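Local coordinates for DNA mismatch repair protein MutS (Thermus aquaticus, PDB 1EWQ) that takes part in DNA mismatch repair, binding mismatched DNA and hydrolysing ATP weakly, and possibly carries out the mismatch recognition step, at residues A555-V560 with T565-N570; L578-G583 with F698-L703; N585-S590 with L711-R716. One frame throughout, in Å; residues are numbered along the deposited sequence.

In the fold
All three contacts lie at the ATPase end of the chain, far from the bound DNA. Contact 1 is partly buried and joins the base of a long loop between strands 551-556 and 570-574. It mixes two backbone hydrogen bonds with packing around a phenylalanine. Contacts 2 and 3 are buried and apolar. They share a sheet, because strands 578-582 and 708-716 are neighbours in it. Contact 2 sets a short helix against the first strand, and contact 3 sets the probable phosphate-binding loop against the second. A sulfate adds polar chemistry to contact 3. Contacts 2 and 3 also touch the second subunit, whereas contact 1 does not.

Contact 1 of 3, residues A555-V560 with T565-N570; sequences AGRHPV and TEFVPN
Gly556 O is approached by several groups of 565-570. Asn570 N donates to Gly556 O at 3.0 Å. A weaker CA-H contact comes from Pro569, with Pro569 CA 3.3 Å from Gly556 O. The edge of the Phe567 ring also faces this oxygen. In return, Gly556 N donates to Asn570 O at 2.7 Å. The two bonds make Gly556 and Asn570 an antiparallel hydrogen-bonded pair. Beside them Ala555 CB packs on Pro569 CB at 3.8 Å.

Further along, Phe567 packs against 557-558. Its CG is anti to the backbone N (chi1 -162°), which directs the ring toward 555-560. His558 N lies above one ring face near the rim, 3.4 Å from Phe567 CZ. Arg557 CB comes in obliquely, 3.3 Å from Phe567 CD2. The arginine chain bends at chi2 and chi3 and leads its guanidinium away, to a salt bridge with Glu562 and a hydrogen bond to Gly541 O. His558 CB touches the ring at Phe567 CE1, while its imidazole leads away from 565-570. His558 ND1 accepts Val560 N at 3.0 Å in the imidazole plane, which helps to fix the turn of the ring.

Helix 589-603 lies next to the loop: Phe567 meets Thr591 and Gln595, and His558 meets Leu598. The Asn570 amide is held by two backbone groups, Val728 N and His726 O. Its side chain lies near the probable P-loop without touching it. The whole is a beta-hairpin connection with a long loop, closed at its base by the paired ends of strands 551-556 and 570-574.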
loop_
_atom_site.group_PDB
_atom_site.type_symbol
_atom_site.label_atom_id
_atom_site.label_comp_id
_atom_site.label_asym_id
_atom_site.label_seq_id
_atom_site.Cartn_x
_atom_site.Cartn_y
_atom_site.Cartn_z
ATOM N N ALA C 555 31.368 11.753 25.015
ATOM C CA ALA C 555 31.297 11.497 23.585
ATOM C C ALA C 555 30.210 10.514 23.170
ATOM O O ALA C 555 30.480 9.554 22.444
ATOM C CB ALA C 555 32.665 11.008 23.072
ATOM N N GLY C 556 28.981 10.763 23.619
ATOM C CA GLY C 556 27.880 9.896 23.250
ATOM C C GLY C 556 27.350 10.268 21.877
ATOM O O GLY C 556 27.536 11.396 21.419
ATOM N N ARG C 557 26.693 9.320 21.213
ATOM C CA ARG C 557 26.140 9.563 19.892
ATOM C C ARG C 557 24.832 8.797 19.716
ATOM O O ARG C 557 24.608 7.769 20.364
ATOM C CB ARG C 557 27.111 9.103 18.808
ATOM C CG ARG C 557 28.547 8.926 19.254
ATOM C CD ARG C 557 29.122 7.740 18.537
ATOM N NE ARG C 557 29.921 6.911 19.412
ATOM C CZ ARG C 557 30.158 5.623 19.206
ATOM N NH1 ARG C 557 29.649 5.004 18.154
ATOM N NH2 ARG C 557 30.928 4.964 20.046
ATOM N N HIS C 558 23.973 9.301 18.833
ATOM C CA HIS C 558 22.703 8.649 18.555
ATOM C C HIS C 558 23.076 7.397 17.756
ATOM O O HIS C 558 23.587 7.496 16.642
ATOM C CB HIS C 558 21.801 9.569 17.729
ATOM C CG HIS C 558 20.394 9.071 17.596
ATOM N ND1 HIS C 558 20.084 7.862 17.007
ATOM C CD2 HIS C 558 19.212 9.622 17.967
ATOM C CE1 HIS C 558 18.773 7.693 17.016
ATOM N NE2 HIS C 558 18.221 8.745 17.592
ATOM N N PRO C 559 22.827 6.203 18.319
ATOM C CA PRO C 559 23.150 4.930 17.664
ATOM C C PRO C 559 22.532 4.705 16.286
ATOM O O PRO C 559 23.039 3.904 15.504
ATOM C CB PRO C 559 22.691 3.891 18.684
ATOM C CG PRO C 559 21.528 4.586 19.369
ATOM C CD PRO C 559 22.085 5.978 19.573
ATOM N N VAL C 560 21.446 5.411 15.983
ATOM C CA VAL C 560 20.791 5.241 14.693
ATOM C C VAL C 560 21.202 6.301 13.677
ATOM O O VAL C 560 21.530 5.977 12.539
ATOM C CB VAL C 560 19.259 5.242 14.846
ATOM C CG1 VAL C 560 18.610 5.070 13.485
ATOM C CG2 VAL C 560 18.833 4.118 15.785
ATOM N N THR C 565 25.058 9.017 8.792
ATOM C CA THR C 565 25.661 10.344 8.650
ATOM C C THR C 565 26.811 10.544 9.626
ATOM O O THR C 565 26.902 9.837 10.628
ATOM C CB THR C 565 24.632 11.457 8.931
ATOM O OG1 THR C 565 23.448 11.219 8.168
ATOM C CG2 THR C 565 25.193 12.815 8.543
ATOM N N GLU C 566 27.696 11.494 9.330
ATOM C CA GLU C 566 28.803 11.791 10.240
ATOM C C GLU C 566 28.164 12.421 11.467
ATOM O O GLU C 566 27.469 13.436 11.370
ATOM C CB GLU C 566 29.803 12.784 9.631
ATOM C CG GLU C 566 30.779 12.172 8.647
ATOM C CD GLU C 566 30.081 11.635 7.422
ATOM O OE1 GLU C 566 29.333 12.411 6.776
ATOM O OE2 GLU C 566 30.272 10.441 7.105
ATOM N N PHE C 567 28.403 11.819 12.622
ATOM C CA PHE C 567 27.817 12.321 13.844
ATOM C C PHE C 567 28.840 13.024 14.714
ATOM O O PHE C 567 30.003 12.615 14.779
ATOM C CB PHE C 567 27.195 11.168 14.629
ATOM C CG PHE C 567 26.217 11.609 15.670
ATOM C CD1 PHE C 567 24.886 11.812 15.343
ATOM C CD2 PHE C 567 26.632 11.850 16.973
ATOM C CE1 PHE C 567 23.981 12.250 16.292
ATOM C CE2 PHE C 567 25.737 12.287 17.931
ATOM C CZ PHE C 567 24.405 12.488 17.589
ATOM N N VAL C 568 28.400 14.090 15.374
ATOM C CA VAL C 568 29.260 14.833 16.278
ATOM C C VAL C 568 28.939 14.368 17.699
ATOM O O VAL C 568 27.857 14.629 18.214
ATOM C CB VAL C 568 29.013 16.349 16.179
ATOM C CG1 VAL C 568 29.847 17.072 17.221
ATOM C CG2 VAL C 568 29.371 16.844 14.782
ATOM N N PRO C 569 29.880 13.661 18.344
ATOM C CA PRO C 569 29.652 13.174 19.707
ATOM C C PRO C 569 29.458 14.323 20.702
ATOM O O PRO C 569 29.871 15.449 20.445
ATOM C CB PRO C 569 30.916 12.356 19.998
ATOM C CG PRO C 569 31.364 11.902 18.624
ATOM C CD PRO C 569 31.168 13.177 17.823
ATOM N N ASN C 570 28.820 14.035 21.832
ATOM C CA ASN C 570 28.585 15.048 22.853
ATOM C C ASN C 570 28.599 14.465 24.242
ATOM O O ASN C 570 28.298 13.293 24.440
ATOM C CB ASN C 570 27.255 15.760 22.619
ATOM C CG ASN C 570 27.402 16.979 21.749
ATOM O OD1 ASN C 570 28.102 17.925 22.107
ATOM N ND2 ASN C 570 26.743 16.968 20.601
#

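Contact 2 of 3, residues L578-G583 with F698-L703; sequences LVLITG and FELTAL
Thr582 and Thr701 meet through their methyl groups, and this is the tight part of the contact. Thr582 CG2 is 3.4 Å from Thr701 CG2, closer than usual van der Waals contact, and the side chains cross at about a right angle. The torsion of Thr582 (chi1 42°) sets its methyl anti to the carbonyl carbon and leaves OG1 to accept from Ala733 N. Thr701 OG1 turns back into its own helix. With Thr701 N it donates to Phe698 O, so one carbonyl has two donors.

Leu580 adds the second close point. Leu580 CD1 comes up against the Leu700 backbone and lies 3.9 Å from Leu700 CB. The same methyl comes very near Leu700 O, and that short spacing is doubtful in detail.

The ends are looser. The CB atoms of Leu578 and Leu703 are directed toward the other segment, but neither side chain touches it. Ala702 faces away and is exposed to solvent. Phe698 and Glu699 look to the second subunit, where Glu699 OE1 is hydrogen-bonded to Ser670 OG of that chain.

Strand 578-582 runs between strands 690-694 and 708-716. The short helix 698-701 lies over it, with Leu700 also packed on Phe693 and on Ala677 and Thr678 of helix 670-687.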
loop_
_atom_site.group_PDB
_atom_site.type_symbol
_atom_site.label_atom_id
_atom_site.label_comp_id
_atom_site.label_asym_id
_atom_site.label_seq_id
_atom_site.Cartn_x
_atom_site.Cartn_y
_atom_site.Cartn_z
ATOM N N LEU C 578 17.506 19.519 36.430
ATOM C CA LEU C 578 16.631 20.081 35.407
ATOM C C LEU C 578 17.618 20.719 34.431
ATOM O O LEU C 578 18.178 21.779 34.713
ATOM C CB LEU C 578 15.742 21.166 36.007
ATOM C CG LEU C 578 14.573 21.741 35.204
ATOM C CD1 LEU C 578 14.495 23.223 35.496
ATOM C CD2 LEU C 578 14.733 21.512 33.723
ATOM N N VAL C 579 17.841 20.067 33.296
ATOM C CA VAL C 579 18.794 20.557 32.307
ATOM C C VAL C 579 18.120 21.260 31.142
ATOM O O VAL C 579 17.476 20.624 30.316
ATOM C CB VAL C 579 19.645 19.386 31.747
ATOM C CG1 VAL C 579 20.568 19.881 30.656
ATOM C CG2 VAL C 579 20.443 18.743 32.867
ATOM N N LEU C 580 18.270 22.573 31.069
ATOM C CA LEU C 580 17.663 23.328 29.983
ATOM C C LEU C 580 18.683 23.447 28.872
ATOM O O LEU C 580 19.867 23.694 29.137
ATOM C CB LEU C 580 17.268 24.725 30.449
ATOM C CG LEU C 580 16.239 24.824 31.573
ATOM C CD1 LEU C 580 16.213 26.250 32.074
ATOM C CD2 LEU C 580 14.857 24.395 31.067
ATOM N N ILE C 581 18.225 23.265 27.635
ATOM C CA ILE C 581 19.095 23.364 26.474
ATOM C C ILE C 581 18.533 24.400 25.512
ATOM O O ILE C 581 17.566 24.141 24.798
ATOM C CB ILE C 581 19.214 22.014 25.740
ATOM C CG1 ILE C 581 19.715 20.949 26.713
ATOM C CG2 ILE C 581 20.149 22.147 24.559
ATOM C CD1 ILE C 581 19.792 19.556 26.137
ATOM N N THR C 582 19.145 25.576 25.510
ATOM C CA THR C 582 18.718 26.664 24.643
ATOM C C THR C 582 19.510 26.638 23.337
ATOM O O THR C 582 20.431 25.848 23.178
ATOM C CB THR C 582 18.898 28.036 25.356
ATOM O OG1 THR C 582 20.145 28.052 26.065
ATOM C CG2 THR C 582 17.767 28.273 26.339
ATOM N N GLY C 583 19.137 27.500 22.400
ATOM C CA GLY C 583 19.817 27.540 21.122
ATOM C C GLY C 583 18.824 27.285 20.002
ATOM O O GLY C 583 17.703 26.844 20.258
ATOM N N PHE C 698 14.563 31.987 26.828
ATOM C CA PHE C 698 15.730 32.412 27.595
ATOM C C PHE C 698 15.236 32.646 29.019
ATOM O O PHE C 698 15.982 32.507 29.982
ATOM C CB PHE C 698 16.320 33.723 27.055
ATOM C CG PHE C 698 17.129 33.567 25.797
ATOM C CD1 PHE C 698 16.508 33.533 24.548
ATOM C CD2 PHE C 698 18.520 33.475 25.860
ATOM C CE1 PHE C 698 17.255 33.416 23.377
ATOM C CE2 PHE C 698 19.280 33.356 24.690
ATOM C CZ PHE C 698 18.643 33.327 23.445
ATOM N N GLU C 699 13.961 33.004 29.137
ATOM C CA GLU C 699 13.380 33.262 30.438
ATOM C C GLU C 699 13.545 32.067 31.387
ATOM O O GLU C 699 13.762 32.255 32.580
ATOM C CB GLU C 699 11.898 33.672 30.302
ATOM C CG GLU C 699 11.178 33.103 29.096
ATOM C CD GLU C 699 11.476 33.862 27.806
ATOM O OE1 GLU C 699 10.799 34.883 27.519
ATOM O OE2 GLU C 699 12.397 33.432 27.089
ATOM N N LEU C 700 13.478 30.846 30.861
ATOM C CA LEU C 700 13.631 29.653 31.700
ATOM C C LEU C 700 15.066 29.466 32.200
ATOM O O LEU C 700 15.286 28.858 33.246
ATOM C CB LEU C 700 13.203 28.394 30.939
ATOM C CG LEU C 700 11.721 28.264 30.566
ATOM C CD1 LEU C 700 11.469 26.907 29.891
ATOM C CD2 LEU C 700 10.879 28.379 31.811
ATOM N N THR C 701 16.036 29.997 31.459
ATOM C CA THR C 701 17.445 29.853 31.842
ATOM C C THR C 701 17.850 30.544 33.146
ATOM O O THR C 701 18.881 30.211 33.731
ATOM C CB THR C 701 18.384 30.382 30.744
ATOM O OG1 THR C 701 18.316 31.810 30.701
ATOM C CG2 THR C 701 17.986 29.816 29.381
ATOM N N ALA C 702 17.047 31.489 33.616
ATOM C CA ALA C 702 17.398 32.204 34.840
ATOM C C ALA C 702 16.545 31.928 36.079
ATOM O O ALA C 702 16.556 32.715 37.017
ATOM C CB ALA C 702 17.416 33.702 34.558
ATOM N N LEU C 703 15.819 30.819 36.111
ATOM C CA LEU C 703 14.990 30.540 37.279
ATOM C C LEU C 703 15.837 30.327 38.534
ATOM O O LEU C 703 17.025 30.005 38.448
ATOM C CB LEU C 703 14.114 29.316 37.017
ATOM C CG LEU C 703 13.171 29.474 35.825
ATOM C CD1 LEU C 703 12.389 28.185 35.603
ATOM C CD2 LEU C 703 12.235 30.638 36.081
#

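Contact 3 of 3, residues N585-S590 with L711-R716; sequences NMAGKS and LHVAAR. With SO4 (sulfate ion), chain E.
No flat side chain takes part where Ala587 and Lys589 meet Val713. Methyl and methylene groups make the contact. Val713 CG2 sits between the backbone N and the carbonyl carbon (chi1 -71°), a position from which it meets both Ala587 and Lys589. Val713 CG2 lies 3.6 Å from Ala587 CB. The packing is tighter on the lysine, with Val713 CG2 3.4 Å from Lys589 CG and also touching Lys589 CD. Lys589 and Val713 cross at a slant.

The bend of the lysine chain at chi3 (-63°) takes NZ away from the valine, to the carbonyls Gly583 O and Ile581 O, which accept hydrogen bonds from NZ.

On the loop a sulfate is gripped by three hydrogen bonds. The N of Met586, a selenomethionine here, donates to sulfate O2 at 2.8 Å, almost straight at 175°. Ser590 N donates to sulfate O4 at 2.8 Å, and Ser590 OG to sulfate O1 at 2.7 Å. Backbone amides at the start of a helix would help to steady such an anion. The sulfate probably comes from the crystallisation liquor. Its place is consistent with a phosphate position of the predicted ATP site, as in P-loop (Walker A) proteins.

The loop joins strand 578-582 to helix 589-603, with Gly588 as N-cap. Val713 belongs to strand 708-716, which runs between strands 578-582 and 723-730.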
loop_
_atom_site.group_PDB
_atom_site.type_symbol
_atom_site.label_atom_id
_atom_site.label_comp_id
_atom_site.label_asym_id
_atom_site.label_seq_id
_atom_site.Cartn_x
_atom_site.Cartn_y
_atom_site.Cartn_z
ATOM N N ASN C 585 17.080 25.654 16.431
ATOM C CA ASN C 585 16.771 24.322 15.949
ATOM C C ASN C 585 17.772 24.042 14.817
ATOM O O ASN C 585 18.510 24.937 14.403
ATOM C CB ASN C 585 15.336 24.286 15.421
ATOM C CG ASN C 585 14.313 24.511 16.514
ATOM O OD1 ASN C 585 14.143 23.669 17.400
ATOM N ND2 ASN C 585 13.626 25.646 16.460
HETATM N N MSE C 586 17.801 22.809 14.328
HETATM C CA MSE C 586 18.723 22.427 13.260
HETATM C C MSE C 586 20.163 22.322 13.765
HETATM O O MSE C 586 21.097 22.226 12.976
HETATM C CB MSE C 586 18.662 23.430 12.098
HETATM C CG MSE C 586 17.310 23.498 11.396
HETATM SE SE MSE C 586 17.309 24.751 9.907
HETATM C CE MSE C 586 17.275 26.373 10.930
ATOM N N ALA C 587 20.342 22.350 15.080
ATOM C CA ALA C 587 21.670 22.234 15.667
ATOM C C ALA C 587 21.772 20.963 16.509
ATOM O O ALA C 587 22.616 20.868 17.396
ATOM C CB ALA C 587 21.978 23.454 16.522
ATOM N N GLY C 588 20.884 20.007 16.241
ATOM C CA GLY C 588 20.903 18.734 16.945
ATOM C C GLY C 588 20.430 18.662 18.390
ATOM O O GLY C 588 20.850 17.763 19.117
ATOM N N LYS C 589 19.557 19.572 18.817
ATOM C CA LYS C 589 19.084 19.531 20.198
ATOM C C LYS C 589 18.234 18.291 20.421
ATOM O O LYS C 589 18.425 17.567 21.404
ATOM C CB LYS C 589 18.282 20.798 20.567
ATOM C CG LYS C 589 19.097 22.092 20.472
ATOM C CD LYS C 589 18.588 23.212 21.398
ATOM C CE LYS C 589 17.182 23.649 21.052
ATOM N NZ LYS C 589 16.736 24.768 21.922
ATOM N N SER C 590 17.313 18.028 19.498
ATOM C CA SER C 590 16.432 16.872 19.625
ATOM C C SER C 590 17.175 15.554 19.580
ATOM O O SER C 590 16.853 14.627 20.324
ATOM C CB SER C 590 15.370 16.887 18.539
ATOM O OG SER C 590 14.448 17.918 18.808
ATOM N N LEU C 711 22.613 24.444 29.347
ATOM C CA LEU C 711 23.407 23.956 28.234
ATOM C C LEU C 711 22.788 24.630 27.006
ATOM O O LEU C 711 21.688 25.180 27.082
ATOM C CB LEU C 711 23.310 22.430 28.088
ATOM C CG LEU C 711 24.001 21.527 29.112
ATOM C CD1 LEU C 711 23.843 20.074 28.676
ATOM C CD2 LEU C 711 25.481 21.878 29.212
ATOM N N HIS C 712 23.493 24.601 25.882
ATOM C CA HIS C 712 22.976 25.212 24.671
ATOM C C HIS C 712 23.784 24.823 23.455
ATOM O O HIS C 712 24.873 24.249 23.559
ATOM C CB HIS C 712 22.969 26.751 24.786
ATOM C CG HIS C 712 24.325 27.384 24.645
ATOM N ND1 HIS C 712 25.305 27.277 25.608
ATOM C CD2 HIS C 712 24.866 28.117 23.643
ATOM C CE1 HIS C 712 26.391 27.915 25.205
ATOM N NE2 HIS C 712 26.151 28.431 24.015
ATOM N N VAL C 713 23.218 25.122 22.296
ATOM C CA VAL C 713 23.887 24.881 21.038
ATOM C C VAL C 713 23.901 26.253 20.384
ATOM O O VAL C 713 23.108 27.126 20.743
ATOM C CB VAL C 713 23.127 23.867 20.161
ATOM C CG1 VAL C 713 23.249 22.471 20.774
ATOM C CG2 VAL C 713 21.668 24.274 20.040
ATOM N N ALA C 714 24.798 26.453 19.436
ATOM C CA ALA C 714 24.892 27.744 18.793
ATOM C C ALA C 714 25.014 27.660 17.285
ATOM O O ALA C 714 25.384 26.622 16.723
ATOM C CB ALA C 714 26.083 28.514 19.369
ATOM N N ALA C 715 24.674 28.767 16.637
ATOM C CA ALA C 715 24.781 28.882 15.196
ATOM C C ALA C 715 25.897 29.897 15.005
ATOM O O ALA C 715 26.198 30.672 15.917
ATOM C CB ALA C 715 23.486 29.400 14.604
ATOM N N ARG C 716 26.518 29.888 13.834
ATOM C CA ARG C 716 27.605 30.811 13.546
ATOM C C ARG C 716 27.382 31.496 12.208
ATOM O O ARG C 716 27.205 30.835 11.187
ATOM C CB ARG C 716 28.926 30.053 13.511
ATOM C CG ARG C 716 29.930 30.496 14.553
ATOM C CD ARG C 716 30.559 31.830 14.197
ATOM N NE ARG C 716 31.681 32.133 15.085
ATOM C CZ ARG C 716 32.420 33.239 15.017
ATOM N NH1 ARG C 716 32.156 34.162 14.099
ATOM N NH2 ARG C 716 33.427 33.422 15.865
HETATM S S SO4 E . 16.042 20.342 16.704
HETATM O O1 SO4 E . 14.688 19.778 16.873
HETATM O O2 SO4 E . 16.193 20.804 15.312
HETATM O O3 SO4 E . 16.236 21.487 17.610
HETATM O O4 SO4 E . 17.069 19.325 16.979
#